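Local coordinates for protein ADP-ribosyltransferase (Staphylococcus aureus, PDB 1OJZ) that probably transfers ADP-ribose from NAD+ to a protein substrate, as a bacterial mono-ADP-ribosyltransferase that binds the dinucleotide in a cleft between two sheets, at residues Val81-Leu86 / Thr139-Gly144; Leu86-Tyr91 / Ala148-Glu153. One frame throughout, in Å; residues are numbered along the deposited sequence.

Contact 1: residues Val81-Leu86 / Thr139-Gly144; sequences VYVYRL and TQLVSG. With NAD (nicotinamide-adenine-dinucleotide), chain B.
Tyr84 and Gln140 form a single antiparallel, hydrogen-bonded bridge where the two sheets of the ADP-ribosyltransferase fold meet, strand 81-87 from one and strand 137-140 from the other. The amide of Tyr84 reaches Gln140 O at 2.7 Å in a nearly straight bond (168°), and Gln140 N returns one to Tyr84 O.

Beyond this bridge the 139-144 chain turns and brings Ser143 CB over one face of the Tyr84 ring, 3.8 Å from its centroid, a CH-pi contact, while Gln140 O sits at the ring edge in its plane. Ser143 OG is hydrogen-bonded to Glu153, and the ring hydroxyl to Asn5. Toward the start of strand 81-87, the side chains of Leu141 and Val81 cross at about a right angle, with CD2 of the first on CG2 of the second, and a water ties Tyr82 O to Leu141 O. Thr139 turns OG1 toward CB of Val83, its hydroxyl being taken up by Val181 O, and lays its methyl CG2 on Arg85 CB.

Arg85 leaves this packing as a fully extended chain with CG anti to the backbone N (chi1 -171°), which carries the guanidinium to NAD; NH2 bonds to O1A of the adenosine-side phosphate and NH1 forms a salt bridge with Glu133. Gln140 CG lies between the backbone N and the carbonyl carbon (chi1 42°); the chain then runs extended and crosses Leu86 at about a right angle, Leu86 CD1 and CD2 each 3.5 Å from Gln140 NE2. Gln140 OE1 is held by Ala146 N. The nicotinamide carboxamide oxygen O7N of NAD is gripped twice, by Leu86 N at 3.0 Å and by Gln140 NE2 at 3.1 Å.

Contact 2: residues Leu86-Tyr91 / Ala148-Glu153; sequences LLNLDY and AGRPIE. With NAD (nicotinamide-adenine-dinucleotide), chain B.
Leu87 and Ile152 pair through two backbone bonds, Leu87 N to Ile152 O at 2.8 Å and Ile152 N to Leu87 O, with their CB atoms side by side on the same face of the sheet. Past this pair the 86-91 chain bends into a short 3-10 turn, and Ile152 CD1 pushes into the hollow of the bend, touching Asn88 O at 3.5 Å, Leu89 CD2 and Tyr91 CD2. Leu89 lies obliquely across Pro151, with Leu89 CD2 3.6 Å from Pro151 CB, while Leu86 CD2 presses on Ala148 CA.

Arg150 runs extended over the end of strand 81-87. Its CG lies against Asn88 OD1, and Asn88 ND2 lies over one face of the guanidinium near its rim, the amide plane turned 61° from it. Arg150 NH1 donates to Leu86 O at 2.8 Å, with that oxygen in the guanidinium plane, so the strand carbonyl helps fix the rotation of the group; NH1 and NH2 both reach O2N of the nicotinamide-side phosphate. Asn88 N donates to O2B of the adenosine ribose; the same hydroxyl bonds to Asp90 OD2, at a doubtfully short distance. Leu87 CD2 packs on ribose C2B. Arg150, Asn88, Asp90 and Leu87 thus form part of the phosphate- and ribose-binding wall of the NAD site of an ADP-ribosyltransferase.

From the N terminus the chain passes four helices before entering strand 81-87, which supplies the first segment of contact 1 and, running on past its end, that of contact 2, with Leu86 in common. Helices 100-106 and 116-126 and strand 130-133 intervene before residues 139-144 return to close contact 1; a few residues later 148-153 closes contact 2. The partners are met in the same order on both visits, so the two loops cross instead of nesting. Contact 1 joins the five-stranded sheet to the three-stranded one, whereas contact 2 pairs neighbouring strands within the larger sheet. They touch through Ser143 and Glu153, and both line the NAD site.

Contact 1: residues Val81-Leu86 / Thr139-Gly144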
loop_
_atom_site.group_PDB
_atom_site.type_symbol
_atom_site.label_atom_id
_atom_site.label_comp_id
_atom_site.label_asym_id
_atom_site.label_seq_id
_atom_site.Cartn_x
_atom_site.Cartn_y
_atom_site.Cartn_z
ATOM N N VAL A 81 5.020 -10.264 7.217
ATOM C CA VAL A 81 4.718 -10.503 5.805
ATOM C C VAL A 81 4.931 -9.294 4.893
ATOM O O VAL A 81 4.856 -8.139 5.332
ATOM C CB VAL A 81 3.238 -10.988 5.645
ATOM C CG1 VAL A 81 2.292 -9.968 6.247
ATOM C CG2 VAL A 81 2.890 -11.210 4.179
ATOM N N TYR A 82 5.208 -9.577 3.624
ATOM C CA TYR A 82 5.398 -8.530 2.623
ATOM C C TYR A 82 4.118 -8.327 1.822
ATOM O O TYR A 82 3.450 -9.294 1.437
ATOM C CB TYR A 82 6.517 -8.893 1.635
ATOM C CG TYR A 82 7.928 -8.620 2.112
ATOM C CD1 TYR A 82 8.764 -9.664 2.509
ATOM C CD2 TYR A 82 8.429 -7.318 2.160
ATOM C CE1 TYR A 82 10.068 -9.419 2.941
ATOM C CE2 TYR A 82 9.727 -7.059 2.593
ATOM C CZ TYR A 82 10.540 -8.114 2.981
ATOM O OH TYR A 82 11.823 -7.870 3.416
ATOM N N VAL A 83 3.762 -7.066 1.593
ATOM C CA VAL A 83 2.608 -6.739 0.772
ATOM C C VAL A 83 3.148 -5.750 -0.246
ATOM O O VAL A 83 4.134 -5.051 0.019
ATOM C CB VAL A 83 1.459 -6.094 1.572
ATOM C CG1 VAL A 83 0.874 -7.121 2.546
ATOM C CG2 VAL A 83 1.961 -4.844 2.304
ATOM N N TYR A 84 2.510 -5.685 -1.406
ATOM C CA TYR A 84 2.986 -4.806 -2.461
ATOM C C TYR A 84 2.034 -3.689 -2.860
ATOM O O TYR A 84 0.867 -3.924 -3.161
ATOM C CB TYR A 84 3.343 -5.645 -3.692
ATOM C CG TYR A 84 4.397 -6.693 -3.405
ATOM C CD1 TYR A 84 4.066 -7.893 -2.773
ATOM C CD2 TYR A 84 5.733 -6.457 -3.711
ATOM C CE1 TYR A 84 5.051 -8.832 -2.451
ATOM C CE2 TYR A 84 6.719 -7.375 -3.398
ATOM C CZ TYR A 84 6.378 -8.561 -2.766
ATOM O OH TYR A 84 7.377 -9.454 -2.438
ATOM N N ARG A 85 2.556 -2.467 -2.854
ATOM C CA ARG A 85 1.780 -1.307 -3.243
ATOM C C ARG A 85 2.333 -0.855 -4.601
ATOM O O ARG A 85 3.423 -0.285 -4.682
ATOM C CB ARG A 85 1.915 -0.197 -2.183
ATOM C CG ARG A 85 0.956 0.975 -2.403
ATOM C CD ARG A 85 0.997 2.030 -1.295
ATOM N NE ARG A 85 0.071 3.128 -1.588
ATOM C CZ ARG A 85 0.211 4.374 -1.139
ATOM N NH1 ARG A 85 1.239 4.695 -0.360
ATOM N NH2 ARG A 85 -0.661 5.307 -1.496
ATOM N N LEU A 86 1.599 -1.155 -5.669
ATOM C CA LEU A 86 2.028 -0.767 -7.005
ATOM C C LEU A 86 1.652 0.689 -7.242
ATOM O O LEU A 86 0.511 1.089 -7.024
ATOM C CB LEU A 86 1.396 -1.688 -8.052
ATOM C CG LEU A 86 2.150 -3.009 -8.258
ATOM C CD1 LEU A 86 2.360 -3.714 -6.917
ATOM C CD2 LEU A 86 1.370 -3.907 -9.210
ATOM N N THR A 139 -2.884 -2.276 -0.781
ATOM C CA THR A 139 -1.799 -3.145 -1.232
ATOM C C THR A 139 -2.281 -4.523 -1.662
ATOM O O THR A 139 -3.461 -4.852 -1.533
ATOM C CB THR A 139 -0.764 -3.343 -0.110
ATOM O OG1 THR A 139 -1.366 -4.086 0.962
ATOM C CG2 THR A 139 -0.274 -1.983 0.421
ATOM N N GLN A 140 -1.350 -5.327 -2.173
ATOM C CA GLN A 140 -1.663 -6.684 -2.607
ATOM C C GLN A 140 -0.697 -7.703 -1.999
ATOM O O GLN A 140 0.517 -7.465 -1.928
ATOM C CB GLN A 140 -1.670 -6.767 -4.146
ATOM C CG GLN A 140 -0.559 -6.020 -4.858
ATOM C CD GLN A 140 -0.842 -5.807 -6.347
ATOM O OE1 GLN A 140 -0.895 -6.756 -7.128
ATOM N NE2 GLN A 140 -1.030 -4.550 -6.740
ATOM N N LEU A 141 -1.256 -8.819 -1.529
ATOM C CA LEU A 141 -0.484 -9.900 -0.907
ATOM C C LEU A 141 0.427 -10.558 -1.925
ATOM O O LEU A 141 1.470 -11.100 -1.582
ATOM C CB LEU A 141 -1.413 -10.984 -0.341
ATOM C CG LEU A 141 -1.536 -11.194 1.168
ATOM C CD1 LEU A 141 -2.325 -12.483 1.417
ATOM C CD2 LEU A 141 -0.160 -11.280 1.812
ATOM N N VAL A 142 -0.008 -10.544 -3.178
ATOM C CA VAL A 142 0.760 -11.132 -4.264
ATOM C C VAL A 142 1.019 -10.044 -5.288
ATOM O O VAL A 142 0.083 -9.480 -5.862
ATOM C CB VAL A 142 -0.015 -12.282 -4.939
ATOM C CG1 VAL A 142 0.800 -12.852 -6.103
ATOM C CG2 VAL A 142 -0.330 -13.362 -3.915
ATOM N N SER A 143 2.290 -9.733 -5.503
ATOM C CA SER A 143 2.644 -8.696 -6.458
ATOM C C SER A 143 2.121 -9.063 -7.837
ATOM O O SER A 143 2.265 -10.206 -8.275
ATOM C CB SER A 143 4.162 -8.524 -6.515
ATOM O OG SER A 143 4.511 -7.497 -7.428
ATOM N N GLY A 144 1.508 -8.099 -8.515
ATOM C CA GLY A 144 0.990 -8.356 -9.846
ATOM C C GLY A 144 -0.458 -8.801 -9.900
ATOM O O GLY A 144 -1.042 -8.867 -10.978
HETATM P PA NAD B . -3.890 5.579 -4.453
HETATM O O1A NAD B . -2.555 5.103 -4.042
HETATM O O2A NAD B . -4.729 6.312 -3.467
HETATM O O5B NAD B . -3.721 6.462 -5.773
HETATM C C5B NAD B . -2.833 7.590 -5.764
HETATM C C4B NAD B . -2.062 7.606 -7.057
HETATM O O4B NAD B . -1.140 8.736 -6.855
HETATM C C3B NAD B . -1.186 6.342 -7.297
HETATM O O3B NAD B . -1.484 5.842 -8.632
HETATM C C2B NAD B . 0.262 6.750 -7.144
HETATM O O2B NAD B . 1.122 6.575 -8.204
HETATM C C1B NAD B . 0.163 8.204 -6.591
HETATM N N9A NAD B . 0.360 8.245 -5.131
HETATM C C8A NAD B . 0.071 7.357 -4.084
HETATM N N7A NAD B . 0.427 7.795 -2.900
HETATM C C5A NAD B . 0.985 8.991 -3.078
HETATM C C6A NAD B . 1.564 9.964 -2.148
HETATM N N6A NAD B . 1.630 9.749 -0.851
HETATM N N1A NAD B . 2.048 11.118 -2.750
HETATM C C2A NAD B . 2.011 11.394 -4.068
HETATM N N3A NAD B . 1.462 10.501 -4.997
HETATM C C4A NAD B . 0.962 9.309 -4.461
HETATM O O3 NAD B . -4.734 4.351 -4.973
HETATM P PN NAD B . -4.330 3.142 -5.976
HETATM O O1N NAD B . -3.148 2.472 -5.429
HETATM O O2N NAD B . -4.254 3.738 -7.343
HETATM O O5D NAD B . -5.585 2.173 -5.739
HETATM C C5D NAD B . -6.917 2.540 -6.173
HETATM C C4D NAD B . -7.704 1.299 -6.391
HETATM O O4D NAD B . -6.780 0.161 -6.688
HETATM C C3D NAD B . -8.545 0.820 -5.149
HETATM O O3D NAD B . -9.898 0.503 -5.553
HETATM C C2D NAD B . -7.826 -0.448 -4.648
HETATM O O2D NAD B . -8.728 -1.316 -4.005
HETATM C C1D NAD B . -7.198 -1.024 -5.977
HETATM N N1N NAD B . -6.001 -1.966 -5.846
HETATM C C2N NAD B . -4.684 -1.345 -5.880
HETATM C C3N NAD B . -3.598 -1.864 -5.272
HETATM C C7N NAD B . -2.246 -1.199 -5.366
HETATM O O7N NAD B . -1.231 -1.918 -5.212
HETATM N N7N NAD B . -2.162 0.111 -5.629
HETATM C C4N NAD B . -3.682 -3.159 -4.477
HETATM C C5N NAD B . -5.074 -3.335 -3.947
HETATM C C6N NAD B . -6.146 -2.986 -4.815
HETATM O O HOH W 1 3.428 -11.516 -0.098
#

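Contact 2: residues Leu86-Tyr91 / Ala148-Glu153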
loop_
_atom_site.group_PDB
_atom_site.type_symbol
_atom_site.label_atom_id
_atom_site.label_comp_id
_atom_site.label_asym_id
_atom_site.label_seq_id
_atom_site.Cartn_x
_atom_site.Cartn_y
_atom_site.Cartn_z
ATOM N N LEU A 86 1.599 -1.155 -5.669
ATOM C CA LEU A 86 2.028 -0.767 -7.005
ATOM C C LEU A 86 1.652 0.689 -7.242
ATOM O O LEU A 86 0.511 1.089 -7.024
ATOM C CB LEU A 86 1.396 -1.688 -8.052
ATOM C CG LEU A 86 2.150 -3.009 -8.258
ATOM C CD1 LEU A 86 2.360 -3.714 -6.917
ATOM C CD2 LEU A 86 1.370 -3.907 -9.210
ATOM N N LEU A 87 2.623 1.483 -7.680
ATOM C CA LEU A 87 2.391 2.904 -7.884
ATOM C C LEU A 87 2.910 3.418 -9.223
ATOM O O LEU A 87 3.736 2.775 -9.874
ATOM C CB LEU A 87 3.065 3.684 -6.748
ATOM C CG LEU A 87 2.649 3.295 -5.325
ATOM C CD1 LEU A 87 3.730 3.729 -4.332
ATOM C CD2 LEU A 87 1.306 3.924 -4.994
ATOM N N ASN A 88 2.410 4.588 -9.618
ATOM C CA ASN A 88 2.819 5.246 -10.851
ATOM C C ASN A 88 3.956 6.216 -10.494
ATOM O O ASN A 88 4.216 6.470 -9.315
ATOM C CB ASN A 88 1.633 6.000 -11.471
ATOM C CG ASN A 88 0.511 5.065 -11.909
ATOM O OD1 ASN A 88 0.744 4.107 -12.639
ATOM N ND2 ASN A 88 -0.707 5.341 -11.461
ATOM N N LEU A 89 4.630 6.756 -11.503
ATOM C CA LEU A 89 5.750 7.660 -11.271
ATOM C C LEU A 89 5.392 8.959 -10.573
ATOM O O LEU A 89 6.271 9.624 -10.023
ATOM C CB LEU A 89 6.470 7.960 -12.587
ATOM C CG LEU A 89 7.083 6.741 -13.290
ATOM C CD1 LEU A 89 7.940 7.211 -14.454
ATOM C CD2 LEU A 89 7.920 5.927 -12.315
ATOM N N ASP A 90 4.113 9.324 -10.583
ATOM C CA ASP A 90 3.685 10.551 -9.917
ATOM C C ASP A 90 4.045 10.500 -8.430
ATOM O O ASP A 90 4.259 11.532 -7.793
ATOM C CB ASP A 90 2.172 10.754 -10.075
ATOM C CG ASP A 90 1.366 9.575 -9.569
ATOM O OD1 ASP A 90 0.120 9.670 -9.537
ATOM O OD2 ASP A 90 1.976 8.550 -9.207
ATOM N N TYR A 91 4.110 9.289 -7.887
ATOM C CA TYR A 91 4.447 9.080 -6.484
ATOM C C TYR A 91 5.767 9.750 -6.133
ATOM O O TYR A 91 5.924 10.290 -5.039
ATOM C CB TYR A 91 4.531 7.578 -6.189
ATOM C CG TYR A 91 5.180 7.217 -4.870
ATOM C CD1 TYR A 91 4.468 7.288 -3.671
ATOM C CD2 TYR A 91 6.510 6.796 -4.824
ATOM C CE1 TYR A 91 5.069 6.943 -2.456
ATOM C CE2 TYR A 91 7.118 6.453 -3.626
ATOM C CZ TYR A 91 6.399 6.524 -2.443
ATOM O OH TYR A 91 7.014 6.172 -1.258
ATOM N N ALA A 148 -0.636 -4.709 -12.348
ATOM C CA ALA A 148 0.724 -5.210 -12.522
ATOM C C ALA A 148 1.569 -4.431 -13.528
ATOM O O ALA A 148 2.786 -4.606 -13.589
ATOM C CB ALA A 148 0.685 -6.694 -12.903
ATOM N N GLY A 149 0.932 -3.566 -14.307
ATOM C CA GLY A 149 1.673 -2.789 -15.286
ATOM C C GLY A 149 2.372 -1.550 -14.745
ATOM O O GLY A 149 3.211 -0.965 -15.439
ATOM N N ARG A 150 2.045 -1.147 -13.516
ATOM C CA ARG A 150 2.642 0.049 -12.913
ATOM C C ARG A 150 4.163 -0.018 -12.721
ATOM O O ARG A 150 4.717 -1.064 -12.390
ATOM C CB ARG A 150 1.955 0.372 -11.584
ATOM C CG ARG A 150 0.518 0.852 -11.741
ATOM C CD ARG A 150 -0.073 1.268 -10.399
ATOM N NE ARG A 150 -1.330 1.993 -10.568
ATOM C CZ ARG A 150 -2.031 2.529 -9.573
ATOM N NH1 ARG A 150 -1.607 2.424 -8.321
ATOM N NH2 ARG A 150 -3.161 3.179 -9.834
ATOM N N PRO A 151 4.852 1.123 -12.921
ATOM C CA PRO A 151 6.305 1.315 -12.813
ATOM C C PRO A 151 6.956 1.016 -11.465
ATOM O O PRO A 151 7.993 0.354 -11.397
ATOM C CB PRO A 151 6.488 2.787 -13.192
ATOM C CG PRO A 151 5.289 3.096 -14.013
ATOM C CD PRO A 151 4.200 2.396 -13.269
ATOM N N ILE A 152 6.350 1.512 -10.394
ATOM C CA ILE A 152 6.915 1.332 -9.062
ATOM C C ILE A 152 6.243 0.259 -8.231
ATOM O O ILE A 152 5.029 0.098 -8.257
ATOM C CB ILE A 152 6.843 2.652 -8.261
ATOM C CG1 ILE A 152 7.658 3.729 -8.981
ATOM C CG2 ILE A 152 7.366 2.450 -6.836
ATOM C CD1 ILE A 152 7.369 5.128 -8.486
ATOM N N GLU A 153 7.055 -0.475 -7.487
ATOM C CA GLU A 153 6.536 -1.493 -6.600
ATOM C C GLU A 153 7.081 -1.177 -5.217
ATOM O O GLU A 153 8.277 -1.295 -4.966
ATOM C CB GLU A 153 6.989 -2.885 -7.031
ATOM C CG GLU A 153 6.519 -3.983 -6.087
ATOM C CD GLU A 153 6.977 -5.359 -6.524
ATOM O OE1 GLU A 153 6.487 -5.846 -7.566
ATOM O OE2 GLU A 153 7.832 -5.947 -5.828
HETATM P PA NAD B . -3.890 5.579 -4.453
HETATM O O1A NAD B . -2.555 5.103 -4.042
HETATM O O2A NAD B . -4.729 6.312 -3.467
HETATM O O5B NAD B . -3.721 6.462 -5.773
HETATM C C5B NAD B . -2.833 7.590 -5.764
HETATM C C4B NAD B . -2.062 7.606 -7.057
HETATM O O4B NAD B . -1.140 8.736 -6.855
HETATM C C3B NAD B . -1.186 6.342 -7.297
HETATM O O3B NAD B . -1.484 5.842 -8.632
HETATM C C2B NAD B . 0.262 6.750 -7.144
HETATM O O2B NAD B . 1.122 6.575 -8.204
HETATM C C1B NAD B . 0.163 8.204 -6.591
HETATM N N9A NAD B . 0.360 8.245 -5.131
HETATM C C8A NAD B . 0.071 7.357 -4.084
HETATM N N7A NAD B . 0.427 7.795 -2.900
HETATM C C5A NAD B . 0.985 8.991 -3.078
HETATM C C6A NAD B . 1.564 9.964 -2.148
HETATM N N6A NAD B . 1.630 9.749 -0.851
HETATM N N1A NAD B . 2.048 11.118 -2.750
HETATM C C2A NAD B . 2.011 11.394 -4.068
HETATM N N3A NAD B . 1.462 10.501 -4.997
HETATM C C4A NAD B . 0.962 9.309 -4.461
HETATM O O3 NAD B . -4.734 4.351 -4.973
HETATM P PN NAD B . -4.330 3.142 -5.976
HETATM O O1N NAD B . -3.148 2.472 -5.429
HETATM O O2N NAD B . -4.254 3.738 -7.343
HETATM O O5D NAD B . -5.585 2.173 -5.739
HETATM C C5D NAD B . -6.917 2.540 -6.173
HETATM C C4D NAD B . -7.704 1.299 -6.391
HETATM O O4D NAD B . -6.780 0.161 -6.688
HETATM C C3D NAD B . -8.545 0.820 -5.149
HETATM O O3D NAD B . -9.898 0.503 -5.553
HETATM C C2D NAD B . -7.826 -0.448 -4.648
HETATM O O2D NAD B . -8.728 -1.316 -4.005
HETATM C C1D NAD B . -7.198 -1.024 -5.977
HETATM N N1N NAD B . -6.001 -1.966 -5.846
HETATM C C2N NAD B . -4.684 -1.345 -5.880
HETATM C C3N NAD B . -3.598 -1.864 -5.272
HETATM C C7N NAD B . -2.246 -1.199 -5.366
HETATM O O7N NAD B . -1.231 -1.918 -5.212
HETATM N N7N NAD B . -2.162 0.111 -5.629
HETATM C C4N NAD B . -3.682 -3.159 -4.477
HETATM C C5N NAD B . -5.074 -3.335 -3.947
HETATM C C6N NAD B . -6.146 -2.986 -4.815
#